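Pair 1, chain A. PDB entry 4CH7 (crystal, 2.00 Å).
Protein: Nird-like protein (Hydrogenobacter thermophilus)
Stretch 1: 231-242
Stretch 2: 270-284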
# COMPACT_ATOMS: atom_id res chain seq x y z
N TYR A 231 11.42 10.86 7.32
CA TYR A 231 11.95 11.77 8.33
C TYR A 231 12.75 10.99 9.38
O TYR A 231 12.90 9.77 9.28
CB TYR A 231 10.82 12.55 9.01
CG TYR A 231 10.10 13.53 8.10
CD1 TYR A 231 9.35 13.09 7.02
CD2 TYR A 231 10.17 14.90 8.34
CE1 TYR A 231 8.69 13.98 6.19
CE2 TYR A 231 9.51 15.80 7.51
CZ TYR A 231 8.78 15.34 6.44
OH TYR A 231 8.12 16.22 5.62
N VAL A 232 13.25 11.71 10.38
CA VAL A 232 13.94 11.09 11.51
C VAL A 232 12.96 10.26 12.32
O VAL A 232 12.91 9.04 12.19
CB VAL A 232 14.57 12.16 12.43
CG1 VAL A 232 15.40 11.50 13.53
CG2 VAL A 232 15.43 13.12 11.62
N ALA A 233 12.18 10.93 13.17
CA ALA A 233 11.20 10.26 14.01
C ALA A 233 9.89 10.05 13.27
O ALA A 233 9.44 10.91 12.51
CB ALA A 233 10.97 11.04 15.29
N ASN A 234 9.27 8.89 13.50
CA ASN A 234 7.98 8.58 12.90
C ASN A 234 7.07 7.89 13.90
O ASN A 234 7.53 7.16 14.78
CB ASN A 234 8.17 7.70 11.66
CG ASN A 234 8.91 8.40 10.54
OD1 ASN A 234 8.29 9.01 9.67
ND2 ASN A 234 10.23 8.33 10.57
N ALA A 235 5.77 8.12 13.76
CA ALA A 235 4.80 7.49 14.65
C ALA A 235 3.46 7.31 13.97
O ALA A 235 3.00 8.17 13.21
CB ALA A 235 4.63 8.30 15.92
N MSE A 236 2.84 6.17 14.24
CA MSE A 236 1.44 5.98 13.92
C MSE A 236 0.65 6.51 15.11
O MSE A 236 0.68 5.93 16.19
CB MSE A 236 1.13 4.49 13.71
CG MSE A 236 -0.34 4.12 13.84
SE MSE A 236 -0.64 2.22 13.57
CE MSE A 236 0.04 2.09 11.76
N SER A 237 -0.01 7.65 14.92
CA SER A 237 -0.87 8.19 15.96
C SER A 237 -2.25 7.57 15.80
O SER A 237 -2.81 7.55 14.71
CB SER A 237 -0.96 9.71 15.87
OG SER A 237 -1.67 10.11 14.71
N VAL A 238 -2.79 7.03 16.89
CA VAL A 238 -4.12 6.44 16.86
C VAL A 238 -5.07 7.22 17.76
O VAL A 238 -4.71 7.62 18.86
CB VAL A 238 -4.09 4.94 17.24
CG1 VAL A 238 -3.28 4.16 16.21
CG2 VAL A 238 -3.51 4.74 18.63
N TRP A 239 -6.29 7.45 17.27
CA TRP A 239 -7.23 8.32 17.96
C TRP A 239 -8.61 7.69 18.09
O TRP A 239 -9.08 7.00 17.18
CB TRP A 239 -7.35 9.65 17.21
CG TRP A 239 -6.03 10.31 16.95
CD1 TRP A 239 -5.13 9.99 15.97
CD2 TRP A 239 -5.45 11.40 17.69
NE1 TRP A 239 -4.03 10.81 16.05
CE2 TRP A 239 -4.20 11.68 17.10
CE3 TRP A 239 -5.87 12.16 18.78
CZ2 TRP A 239 -3.37 12.70 17.57
CZ3 TRP A 239 -5.04 13.16 19.25
CH2 TRP A 239 -3.81 13.42 18.65
N GLU A 240 -9.26 7.92 19.23
CA GLU A 240 -10.66 7.56 19.38
C GLU A 240 -11.50 8.80 19.12
O GLU A 240 -11.47 9.75 19.90
CB GLU A 240 -10.94 7.00 20.77
CG GLU A 240 -12.39 6.57 20.97
CD GLU A 240 -12.62 5.93 22.32
OE1 GLU A 240 -11.68 5.32 22.86
OE2 GLU A 240 -13.75 6.06 22.85
N VAL A 241 -12.24 8.78 18.02
CA VAL A 241 -13.01 9.94 17.58
C VAL A 241 -14.45 9.52 17.31
O VAL A 241 -14.69 8.49 16.68
CB VAL A 241 -12.41 10.55 16.30
CG1 VAL A 241 -13.15 11.82 15.91
CG2 VAL A 241 -10.93 10.83 16.48
N PRO A 242 -15.42 10.32 17.79
CA PRO A 242 -16.82 10.09 17.40
C PRO A 242 -16.97 10.18 15.88
O PRO A 242 -16.50 11.15 15.28
CB PRO A 242 -17.57 11.24 18.09
CG PRO A 242 -16.51 12.24 18.51
CD PRO A 242 -15.29 11.41 18.77
N LYS A 270 -11.13 -4.78 21.32
CA LYS A 270 -9.69 -5.06 21.29
C LYS A 270 -8.84 -3.84 20.96
O LYS A 270 -7.65 -3.79 21.31
CB LYS A 270 -9.40 -6.20 20.31
CG LYS A 270 -9.82 -7.56 20.81
CD LYS A 270 -9.62 -8.64 19.75
CE LYS A 270 -9.97 -10.01 20.30
NZ LYS A 270 -9.85 -11.08 19.28
N PHE A 271 -9.43 -2.86 20.28
CA PHE A 271 -8.71 -1.64 19.91
C PHE A 271 -9.70 -0.51 19.64
O PHE A 271 -10.31 -0.45 18.57
CB PHE A 271 -7.85 -1.91 18.66
CG PHE A 271 -6.64 -1.03 18.56
CD1 PHE A 271 -5.55 -1.23 19.40
CD2 PHE A 271 -6.57 -0.02 17.62
CE1 PHE A 271 -4.42 -0.43 19.31
CE2 PHE A 271 -5.45 0.79 17.51
CZ PHE A 271 -4.37 0.58 18.36
N ARG A 272 -9.85 0.39 20.62
CA ARG A 272 -10.88 1.42 20.57
C ARG A 272 -10.56 2.62 19.67
O ARG A 272 -11.39 3.53 19.53
CB ARG A 272 -11.23 1.90 21.98
CG ARG A 272 -12.57 1.37 22.49
CD ARG A 272 -12.39 0.34 23.59
NE ARG A 272 -12.15 0.97 24.89
CZ ARG A 272 -12.20 0.32 26.05
NH1 ARG A 272 -12.48 -0.98 26.08
NH2 ARG A 272 -11.97 0.96 27.19
N TYR A 273 -9.38 2.63 19.06
CA TYR A 273 -8.99 3.73 18.19
C TYR A 273 -9.52 3.53 16.77
O TYR A 273 -9.27 2.49 16.15
CB TYR A 273 -7.48 3.90 18.19
CG TYR A 273 -6.87 3.95 19.58
CD1 TYR A 273 -6.93 5.11 20.34
CD2 TYR A 273 -6.24 2.84 20.12
CE1 TYR A 273 -6.38 5.16 21.60
CE2 TYR A 273 -5.69 2.88 21.38
CZ TYR A 273 -5.76 4.04 22.12
OH TYR A 273 -5.21 4.08 23.39
N ASN A 274 -10.25 4.52 16.26
CA ASN A 274 -10.84 4.43 14.93
C ASN A 274 -10.20 5.37 13.91
O ASN A 274 -10.46 5.27 12.71
CB ASN A 274 -12.35 4.68 15.00
CG ASN A 274 -12.70 6.01 15.66
OD1 ASN A 274 -11.94 6.53 16.47
ND2 ASN A 274 -13.86 6.56 15.32
N LEU A 275 -9.35 6.29 14.38
CA LEU A 275 -8.63 7.18 13.48
C LEU A 275 -7.12 7.00 13.58
O LEU A 275 -6.54 7.15 14.66
CB LEU A 275 -9.02 8.65 13.72
CG LEU A 275 -8.34 9.67 12.80
CD1 LEU A 275 -8.55 9.31 11.35
CD2 LEU A 275 -8.86 11.06 13.07
N PHE A 276 -6.50 6.68 12.45
CA PHE A 276 -5.05 6.51 12.38
C PHE A 276 -4.46 7.68 11.59
O PHE A 276 -4.99 8.06 10.55
CB PHE A 276 -4.68 5.19 11.69
CG PHE A 276 -4.99 3.96 12.51
CD1 PHE A 276 -6.00 3.95 13.47
CD2 PHE A 276 -4.25 2.80 12.31
CE1 PHE A 276 -6.27 2.81 14.21
CE2 PHE A 276 -4.52 1.65 13.04
CZ PHE A 276 -5.53 1.65 13.99
N ALA A 277 -3.38 8.25 12.10
CA ALA A 277 -2.70 9.34 11.40
C ALA A 277 -1.19 9.20 11.50
O ALA A 277 -0.62 9.37 12.58
CB ALA A 277 -3.15 10.69 11.93
N MSE A 278 -0.55 8.90 10.37
CA MSE A 278 0.90 8.77 10.34
C MSE A 278 1.55 10.11 10.61
O MSE A 278 1.36 11.07 9.85
CB MSE A 278 1.37 8.22 9.00
CG MSE A 278 0.76 6.88 8.60
SE MSE A 278 0.90 5.51 9.98
CE MSE A 278 -0.91 5.62 10.66
N MSE A 279 2.32 10.19 11.69
CA MSE A 279 3.06 11.40 12.00
C MSE A 279 4.55 11.20 11.79
O MSE A 279 5.06 10.08 11.88
CB MSE A 279 2.78 11.87 13.43
CG MSE A 279 1.40 12.50 13.65
SE MSE A 279 1.04 12.83 15.52
CE MSE A 279 -0.72 13.61 15.37
N HIS A 280 5.24 12.29 11.50
CA HIS A 280 6.69 12.28 11.42
C HIS A 280 7.21 13.62 11.92
O HIS A 280 6.51 14.63 11.87
CB HIS A 280 7.17 12.03 9.98
CG HIS A 280 6.61 12.98 8.98
ND1 HIS A 280 5.79 12.58 7.94
CD2 HIS A 280 6.75 14.33 8.84
CE1 HIS A 280 5.45 13.63 7.22
NE2 HIS A 280 6.01 14.70 7.75
N GLY A 281 8.43 13.61 12.44
CA GLY A 281 9.06 14.83 12.91
C GLY A 281 10.56 14.62 12.95
O GLY A 281 11.05 13.55 12.60
N LYS A 282 11.29 15.65 13.35
CA LYS A 282 12.73 15.54 13.50
C LYS A 282 13.05 15.27 14.97
O LYS A 282 14.06 15.73 15.49
CB LYS A 282 13.42 16.79 12.97
CG LYS A 282 13.22 16.98 11.47
CD LYS A 282 13.42 18.42 11.02
CE LYS A 282 14.88 18.80 10.93
NZ LYS A 282 15.06 20.15 10.33
N GLY A 283 12.17 14.50 15.61
CA GLY A 283 12.29 14.15 17.01
C GLY A 283 10.96 13.65 17.56
O GLY A 283 9.90 14.10 17.12
N GLN A 284 11.02 12.72 18.51
CA GLN A 284 9.82 12.18 19.15
C GLN A 284 8.99 13.27 19.82
O GLN A 284 7.79 13.40 19.55
CB GLN A 284 10.19 11.12 20.20
CG GLN A 284 10.39 9.70 19.67
CD GLN A 284 10.22 8.66 20.75
OE1 GLN A 284 9.87 8.99 21.89
NE2 GLN A 284 10.46 7.40 20.41

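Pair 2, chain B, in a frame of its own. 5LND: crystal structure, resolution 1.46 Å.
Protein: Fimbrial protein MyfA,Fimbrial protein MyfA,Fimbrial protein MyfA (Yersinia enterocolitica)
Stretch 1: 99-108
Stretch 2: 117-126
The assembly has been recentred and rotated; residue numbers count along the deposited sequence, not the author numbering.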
# COMPACT_ATOMS: atom_id res chain seq x y z
N TYR B 99 4.18 -6.38 8.22
CA TYR B 99 5.00 -5.84 7.15
C TYR B 99 6.36 -6.49 7.08
O TYR B 99 7.13 -6.46 8.04
CB TYR B 99 5.19 -4.35 7.34
CG TYR B 99 3.96 -3.50 7.19
CD1 TYR B 99 3.69 -2.88 5.98
CD2 TYR B 99 3.12 -3.27 8.26
CE1 TYR B 99 2.60 -2.07 5.84
CE2 TYR B 99 2.02 -2.45 8.13
CZ TYR B 99 1.76 -1.86 6.92
OH TYR B 99 0.68 -1.05 6.77
N GLN B 100 6.67 -7.05 5.92
CA GLN B 100 7.91 -7.78 5.74
C GLN B 100 8.95 -6.99 4.97
O GLN B 100 8.65 -6.36 3.96
CB GLN B 100 7.63 -9.09 5.01
CG GLN B 100 8.81 -10.02 4.97
CD GLN B 100 8.56 -11.23 4.09
OE1 GLN B 100 7.92 -11.13 3.04
NE2 GLN B 100 9.07 -12.38 4.50
N PHE B 101 10.18 -7.01 5.45
CA PHE B 101 11.29 -6.55 4.66
C PHE B 101 12.17 -7.73 4.32
O PHE B 101 12.49 -8.56 5.17
CB PHE B 101 12.08 -5.47 5.38
CG PHE B 101 13.26 -4.98 4.61
CD1 PHE B 101 13.12 -3.96 3.68
CD2 PHE B 101 14.51 -5.55 4.81
CE1 PHE B 101 14.22 -3.52 2.96
CE2 PHE B 101 15.61 -5.12 4.10
CZ PHE B 101 15.47 -4.10 3.17
N THR B 102 12.55 -7.81 3.05
CA THR B 102 13.52 -8.77 2.58
C THR B 102 14.67 -8.00 1.97
O THR B 102 14.48 -6.94 1.36
CB THR B 102 12.91 -9.73 1.54
OG1 THR B 102 12.31 -8.99 0.46
CG2 THR B 102 11.85 -10.59 2.18
N GLY B 103 15.87 -8.52 2.15
CA GLY B 103 17.05 -7.89 1.59
C GLY B 103 18.26 -8.79 1.64
O GLY B 103 18.22 -9.87 2.22
N ARG B 104 19.34 -8.33 1.01
CA ARG B 104 20.59 -9.08 0.99
C ARG B 104 21.71 -8.23 1.56
O ARG B 104 21.93 -7.10 1.12
CB ARG B 104 20.94 -9.49 -0.43
CG ARG B 104 22.31 -10.13 -0.56
CD ARG B 104 22.53 -10.68 -1.95
NE ARG B 104 22.77 -9.62 -2.93
CZ ARG B 104 21.84 -9.13 -3.75
NH1 ARG B 104 20.60 -9.60 -3.72
NH2 ARG B 104 22.15 -8.17 -4.60
N VAL B 105 22.41 -8.77 2.54
CA VAL B 105 23.55 -8.09 3.13
C VAL B 105 24.81 -8.48 2.38
O VAL B 105 24.98 -9.63 2.03
CB VAL B 105 23.69 -8.42 4.61
CG1 VAL B 105 24.88 -7.72 5.20
CG2 VAL B 105 22.44 -8.00 5.34
N GLU B 106 25.68 -7.50 2.12
CA GLU B 106 26.95 -7.77 1.46
C GLU B 106 28.13 -7.11 2.17
O GLU B 106 28.10 -5.91 2.46
CB GLU B 106 26.89 -7.27 0.01
CG GLU B 106 25.77 -7.84 -0.82
CD GLU B 106 25.74 -7.23 -2.20
OE1 GLU B 106 26.25 -6.10 -2.34
OE2 GLU B 106 25.21 -7.87 -3.14
N GLU B 107 29.17 -7.88 2.45
CA GLU B 107 30.42 -7.35 3.00
C GLU B 107 31.41 -7.16 1.87
O GLU B 107 31.62 -8.08 1.08
CB GLU B 107 31.00 -8.34 4.01
CG GLU B 107 32.33 -7.89 4.62
CD GLU B 107 33.00 -8.98 5.45
OE1 GLU B 107 32.65 -10.16 5.30
OE2 GLU B 107 33.88 -8.64 6.26
N TYR B 108 32.03 -5.99 1.79
CA TYR B 108 33.00 -5.73 0.72
C TYR B 108 34.40 -5.37 1.21
O TYR B 108 34.59 -5.02 2.38
CB TYR B 108 32.47 -4.72 -0.30
CG TYR B 108 32.06 -3.37 0.25
CD1 TYR B 108 33.00 -2.41 0.58
CD2 TYR B 108 30.72 -3.04 0.40
CE1 TYR B 108 32.63 -1.18 1.06
CE2 TYR B 108 30.34 -1.81 0.88
CZ TYR B 108 31.29 -0.88 1.22
OH TYR B 108 30.92 0.35 1.71
N THR B 117 34.72 -5.00 -3.92
CA THR B 117 34.61 -6.44 -4.11
C THR B 117 33.86 -7.11 -2.95
O THR B 117 34.30 -7.07 -1.80
CB THR B 117 36.00 -7.11 -4.25
OG1 THR B 117 36.63 -6.65 -5.44
CG2 THR B 117 35.86 -8.62 -4.32
N VAL B 118 32.73 -7.75 -3.27
CA VAL B 118 31.92 -8.43 -2.25
C VAL B 118 32.56 -9.76 -1.86
O VAL B 118 32.84 -10.57 -2.72
CB VAL B 118 30.48 -8.65 -2.72
CG1 VAL B 118 29.73 -9.53 -1.74
CG2 VAL B 118 29.77 -7.33 -2.88
N ILE B 119 32.76 -9.97 -0.56
CA ILE B 119 33.43 -11.19 -0.09
C ILE B 119 32.48 -12.14 0.64
O ILE B 119 32.72 -13.34 0.74
CB ILE B 119 34.65 -10.85 0.78
CG1 ILE B 119 34.24 -9.99 1.97
CG2 ILE B 119 35.71 -10.16 -0.05
CD1 ILE B 119 35.31 -9.89 3.02
N ASN B 120 31.39 -11.59 1.15
CA ASN B 120 30.37 -12.38 1.82
C ASN B 120 28.99 -11.76 1.60
O ASN B 120 28.84 -10.54 1.63
CB ASN B 120 30.64 -12.48 3.32
CG ASN B 120 31.64 -13.56 3.67
OD1 ASN B 120 31.56 -14.69 3.19
ND2 ASN B 120 32.59 -13.23 4.54
N SER B 121 27.99 -12.60 1.37
CA SER B 121 26.62 -12.11 1.29
C SER B 121 25.64 -13.10 1.88
O SER B 121 25.93 -14.29 1.98
CB SER B 121 26.23 -11.74 -0.14
OG SER B 121 26.25 -12.86 -1.00
N LYS B 122 24.48 -12.58 2.27
CA LYS B 122 23.47 -13.37 2.96
C LYS B 122 22.13 -12.64 2.90
O LYS B 122 22.08 -11.43 3.14
CB LYS B 122 23.88 -13.57 4.41
CG LYS B 122 22.90 -14.39 5.24
CD LYS B 122 23.41 -14.63 6.66
CE LYS B 122 23.01 -16.01 7.17
NZ LYS B 122 21.59 -16.33 6.86
N ASP B 123 21.06 -13.38 2.61
CA ASP B 123 19.72 -12.81 2.64
C ASP B 123 19.22 -12.56 4.06
O ASP B 123 19.41 -13.38 4.95
CB ASP B 123 18.73 -13.75 1.99
CG ASP B 123 18.81 -13.77 0.50
OD1 ASP B 123 19.26 -12.78 -0.12
OD2 ASP B 123 18.38 -14.79 -0.05
N ILE B 124 18.53 -11.44 4.24
CA ILE B 124 17.85 -11.18 5.50
C ILE B 124 16.35 -11.08 5.25
O ILE B 124 15.91 -10.81 4.13
CB ILE B 124 18.36 -9.90 6.17
CG1 ILE B 124 18.34 -8.73 5.18
CG2 ILE B 124 19.76 -10.11 6.72
CD1 ILE B 124 18.68 -7.42 5.82
N SER B 125 15.56 -11.32 6.30
CA SER B 125 14.11 -11.27 6.21
C SER B 125 13.53 -11.13 7.62
O SER B 125 13.93 -11.84 8.55
CB SER B 125 13.58 -12.54 5.51
OG SER B 125 12.18 -12.48 5.28
N ALA B 126 12.61 -10.18 7.78
CA ALA B 126 11.92 -10.00 9.06
C ALA B 126 10.56 -9.34 8.85
O ALA B 126 10.34 -8.65 7.85
CB ALA B 126 12.76 -9.18 10.02
O HOH W 1 19.48 -11.91 -2.55
O HOH W 2 25.29 -11.14 -3.15

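Where pair 1 lays hydrocarbon over aromatic rings, pair 2 sets charge and water at the same positions. In pair 1 Val A238 sits between two rings: CG2 lies over the face of Tyr A273, 3.6 Å from that residue's CG, and CG1 lies over the face of Phe A276, 3.8 Å from that residue's CE1. Val A238 matches Glu B106, Phe A276 matches Ser B121, and Tyr A273 matches Val B118, more loosely. Glu B106 OE2 forms a salt bridge with Arg B104 NE of its own strand at 3.0 Å, while OE1 is bonded elsewhere in the structure; water 2 links Glu B106 OE2 (3.3 Å) to Ser B121 OG (2.9 Å).

The backbones are nearly the same. Both pairs are antiparallel, with strand directions at 154° in pair 1 and 153° in pair 2, and 14 central residues superpose with an RMSD of 0.5 Å. Hydrogen-bonded pairs alternate with non-hydrogen-bonded ones: Ala A235 with Met A279 matches Gly B103 with Ile B124, and Met A279 N to Ala A235 O and Ile B124 N to Gly B103 O are both 2.6 Å. At one end Leu A275 N and Asn A274 N both donate to Trp A239 O, each at 2.9 Å; in pair 2 a beta bulge shifts the register after Glu B107, and Ile B119 N, at the position of Asn A274, donates to Glu B107 O at 2.7 Å.

Met A236 and Arg B104 have side-chain centres 0.3 Å apart but different chemistry. The selenomethionine Met A236 packs CG against CE of Met A278 at 3.6 Å. Across from Arg B104 is Asp B123, and water 1 joins them, 2.8 Å from Arg B104 NH1 and 2.6 Å from Asp B123 OD1.

On the other face, Ser A237 OG donates a very short 2.5 Å bond to Ala A277 O and accepts one from Trp A239 NE1 at 2.8 Å, so the indole is tied to its own strand while its CZ2 meets Met A279 CE at 3.6 Å. Val B105, matching Ser A237, makes an apolar contact instead, CG2 to Ile B124 CG2 at 3.7 Å. Trp A239 gives way to Glu B107, whose OE1 accepts from Asn B120 ND2 at 3.2 Å, whereas Trp A239 CB packs on Leu A275 CB at 4.0 Å. Gly B103 leaves room for Phe B101: a CB there would lie 2.9 Å from Phe B101 CE2. In pair 1 these positions are both alanine, Ala A235 and Ala A233.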